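Local coordinates for protein tartrate dehydrogenase/decarboxylase (Pseudomonas putida, PDB 3FLK) that oxidises tartrate to oxaloglycolate with NAD, and also converts meso-tartrate to D-glycerate and D-malate to pyruvate, using a magnesium or manganese ion, at residues Lys293-Pro298 with Val339-Gly344. The protein carries 1 engineered substitution. Residues are numbered along the deposited sequence; the frame is centred on the assembly and turned at random.
Sequences KNIANP and VTPDMG. With NAI (1,4-dihydronicotinamide adenine dinucleotide), chain F.
Asn297 lays its side chain across the carboxylate of Asp342 and the start of the 339-344 turn, its CB 3.3 Å from Thr340 OG1. With CG anti to the backbone N (chi1 -163°), the amide reaches past that hydroxyl, and ND2 donates to Asp342 OD1 at 3.0 Å. This bond is nearly straight (166°), lies close to the amide plane of Asn297 and uses the syn lone pair of Asp342 OD1, although amide and carboxylate planes are turned 59° apart. Thr261 is also hydrogen-bonded to Asp342 OD1, while Thr340 OG1 donates to Asp342 OD2 at 2.6 Å, so both carboxylate oxygens are gripped. The selenium of Met343 (a selenomethionine) lies 3.4 Å from Asn297 ND2. Here two loops of the isocitrate/isopropylmalate dehydrogenase fold form part of the adenine end of the NADH pocket: Asn297 N donates to N1A of NADH (2.9 Å), its O accepts from N6A, and Asp342 CG lies 3.8 Å from C2A. An alanine in place of Asp342 would probably leave the Asn297 amide and the Thr340 hydroxyl without their carboxylate acceptors and open a gap beside the adenine. Water 1 bridges the loops, donating to Ile295 O and Asp342 OD2; nearby, Thr340 CG2 packs 3.4 Å from Ile295 O.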
loop_
_atom_site.group_PDB
_atom_site.type_symbol
_atom_site.label_atom_id
_atom_site.label_comp_id
_atom_site.label_asym_id
_atom_site.label_seq_id
_atom_site.Cartn_x
_atom_site.Cartn_y
_atom_site.Cartn_z
ATOM N N LYS A 293 -28.171 -0.793 -8.179
ATOM C CA LYS A 293 -28.319 -0.051 -9.437
ATOM C C LYS A 293 -27.790 -0.772 -10.670
ATOM O O LYS A 293 -27.742 -0.190 -11.754
ATOM C CB LYS A 293 -27.771 1.382 -9.360
ATOM C CG LYS A 293 -26.465 1.579 -8.637
ATOM C CD LYS A 293 -26.706 2.301 -7.325
ATOM C CE LYS A 293 -25.742 3.459 -7.160
ATOM N NZ LYS A 293 -26.200 4.397 -6.092
ATOM N N ASN A 294 -27.410 -2.036 -10.499
ATOM C CA ASN A 294 -26.900 -2.870 -11.591
ATOM C C ASN A 294 -25.958 -2.129 -12.548
ATOM O O ASN A 294 -26.171 -2.108 -13.767
ATOM C CB ASN A 294 -28.055 -3.533 -12.351
ATOM C CG ASN A 294 -28.803 -4.551 -11.507
ATOM O OD1 ASN A 294 -28.287 -5.631 -11.207
ATOM N ND2 ASN A 294 -30.029 -4.214 -11.127
ATOM N N ILE A 295 -24.932 -1.507 -11.976
ATOM C CA ILE A 295 -23.865 -0.871 -12.755
ATOM C C ILE A 295 -22.509 -1.498 -12.430
ATOM O O ILE A 295 -21.488 -1.107 -12.994
ATOM C CB ILE A 295 -23.799 0.661 -12.537
ATOM C CG1 ILE A 295 -23.657 0.993 -11.044
ATOM C CG2 ILE A 295 -25.008 1.354 -13.188
ATOM C CD1 ILE A 295 -23.156 2.392 -10.767
ATOM N N ALA A 296 -22.515 -2.470 -11.518
ATOM C CA ALA A 296 -21.315 -3.227 -11.173
ATOM C C ALA A 296 -20.708 -3.895 -12.406
ATOM O O ALA A 296 -21.415 -4.520 -13.195
ATOM C CB ALA A 296 -21.629 -4.268 -10.100
ATOM N N ASN A 297 -19.399 -3.732 -12.570
ATOM C CA ASN A 297 -18.640 -4.381 -13.636
ATOM C C ASN A 297 -18.570 -5.889 -13.379
ATOM O O ASN A 297 -18.061 -6.314 -12.338
ATOM C CB ASN A 297 -17.226 -3.778 -13.699
ATOM C CG ASN A 297 -16.501 -4.087 -14.999
ATOM O OD1 ASN A 297 -16.814 -5.054 -15.688
ATOM N ND2 ASN A 297 -15.524 -3.253 -15.339
ATOM N N PRO A 298 -19.112 -6.703 -14.310
ATOM C CA PRO A 298 -19.072 -8.155 -14.146
ATOM C C PRO A 298 -17.820 -8.831 -14.715
ATOM O O PRO A 298 -17.689 -10.054 -14.600
ATOM C CB PRO A 298 -20.299 -8.614 -14.933
ATOM C CG PRO A 298 -20.405 -7.615 -16.051
ATOM C CD PRO A 298 -19.825 -6.314 -15.545
ATOM N N VAL A 339 -19.227 -1.532 -22.106
ATOM C CA VAL A 339 -18.768 -1.681 -20.724
ATOM C C VAL A 339 -19.583 -0.836 -19.742
ATOM O O VAL A 339 -20.416 -0.025 -20.146
ATOM C CB VAL A 339 -17.246 -1.355 -20.591
ATOM C CG1 VAL A 339 -16.401 -2.459 -21.218
ATOM C CG2 VAL A 339 -16.915 -0.000 -21.218
ATOM N N THR A 340 -19.336 -1.045 -18.453
ATOM C CA THR A 340 -20.022 -0.323 -17.384
ATOM C C THR A 340 -19.396 1.064 -17.151
ATOM O O THR A 340 -18.324 1.350 -17.688
ATOM C CB THR A 340 -20.038 -1.158 -16.077
ATOM O OG1 THR A 340 -18.760 -1.774 -15.878
ATOM C CG2 THR A 340 -21.112 -2.240 -16.148
ATOM N N PRO A 341 -20.072 1.937 -16.371
ATOM C CA PRO A 341 -19.586 3.301 -16.105
ATOM C C PRO A 341 -18.178 3.424 -15.501
ATOM O O PRO A 341 -17.521 4.444 -15.715
ATOM C CB PRO A 341 -20.633 3.857 -15.135
ATOM C CG PRO A 341 -21.872 3.098 -15.465
ATOM C CD PRO A 341 -21.379 1.708 -15.727
ATOM N N ASP A 342 -17.721 2.415 -14.758
ATOM C CA ASP A 342 -16.368 2.452 -14.180
ATOM C C ASP A 342 -15.277 2.396 -15.257
ATOM O O ASP A 342 -14.124 2.757 -15.002
ATOM C CB ASP A 342 -16.170 1.343 -13.138
ATOM C CG ASP A 342 -16.273 -0.046 -13.732
ATOM O OD1 ASP A 342 -15.245 -0.754 -13.785
ATOM O OD2 ASP A 342 -17.382 -0.429 -14.156
HETATM N N MSE A 343 -15.653 1.947 -16.455
HETATM C CA MSE A 343 -14.750 1.910 -17.604
HETATM C C MSE A 343 -15.123 2.947 -18.667
HETATM O O MSE A 343 -14.608 2.912 -19.786
HETATM C CB MSE A 343 -14.730 0.514 -18.224
HETATM C CG MSE A 343 -14.306 -0.584 -17.275
HETATM SE SE MSE A 343 -14.057 -2.254 -18.230
HETATM C CE MSE A 343 -12.281 -1.927 -18.951
ATOM N N GLY A 344 -16.023 3.860 -18.315
ATOM C CA GLY A 344 -16.403 4.956 -19.206
ATOM C C GLY A 344 -17.580 4.663 -20.122
ATOM O O GLY A 344 -17.910 5.478 -20.985
HETATM P PA NAI F . -15.149 -2.926 -2.547
HETATM O O1A NAI F . -14.246 -3.639 -3.480
HETATM O O2A NAI F . -16.412 -3.655 -2.329
HETATM O O5B NAI F . -15.478 -1.477 -3.142
HETATM C C5B NAI F . -14.502 -0.469 -3.282
HETATM C C4B NAI F . -14.938 0.540 -4.338
HETATM O O4B NAI F . -14.820 -0.034 -5.626
HETATM C C3B NAI F . -16.389 0.965 -4.163
HETATM O O3B NAI F . -16.482 2.347 -4.416
HETATM C C2B NAI F . -17.131 0.170 -5.220
HETATM O O2B NAI F . -18.250 0.863 -5.725
HETATM C C1B NAI F . -16.076 -0.075 -6.286
HETATM N N9A NAI F . -16.273 -1.377 -6.944
HETATM C C8A NAI F . -15.990 -2.617 -6.427
HETATM N N7A NAI F . -16.316 -3.545 -7.352
HETATM C C5A NAI F . -16.799 -2.924 -8.446
HETATM C C6A NAI F . -17.273 -3.399 -9.665
HETATM N N6A NAI F . -17.290 -4.705 -9.920
HETATM N N1A NAI F . -17.714 -2.498 -10.614
HETATM C C2A NAI F . -17.690 -1.143 -10.360
HETATM N N3A NAI F . -17.212 -0.685 -9.146
HETATM C C4A NAI F . -16.780 -1.558 -8.204
HETATM O O3 NAI F . -14.315 -2.695 -1.179
HETATM P PN NAI F . -14.761 -1.875 0.137
HETATM O O1N NAI F . -15.711 -0.795 -0.204
HETATM O O2N NAI F . -13.503 -1.496 0.822
HETATM O O5D NAI F . -15.498 -2.982 1.030
HETATM C C5D NAI F . -16.881 -3.246 0.915
HETATM C C4D NAI F . -17.218 -4.570 1.600
HETATM O O4D NAI F . -16.679 -5.649 0.859
HETATM C C3D NAI F . -16.647 -4.692 3.007
HETATM O O3D NAI F . -17.612 -5.342 3.797
HETATM C C2D NAI F . -15.428 -5.583 2.843
HETATM O O2D NAI F . -15.148 -6.330 4.002
HETATM C C1D NAI F . -15.863 -6.468 1.684
HETATM N N1N NAI F . -14.772 -7.051 0.877
HETATM C C2N NAI F . -14.835 -8.392 0.620
HETATM C C3N NAI F . -13.860 -9.012 -0.153
HETATM C C7N NAI F . -14.098 -10.413 -0.640
HETATM O O7N NAI F . -15.337 -11.038 -0.385
HETATM N N7N NAI F . -13.132 -11.045 -1.305
HETATM C C4N NAI F . -12.814 -8.245 -0.668
HETATM C C5N NAI F . -12.758 -6.876 -0.408
HETATM C C6N NAI F . -13.751 -6.282 0.371
HETATM O O HOH W 1 -19.592 0.747 -12.859
HETATM O O HOH W 2 -17.698 -3.685 -17.886
#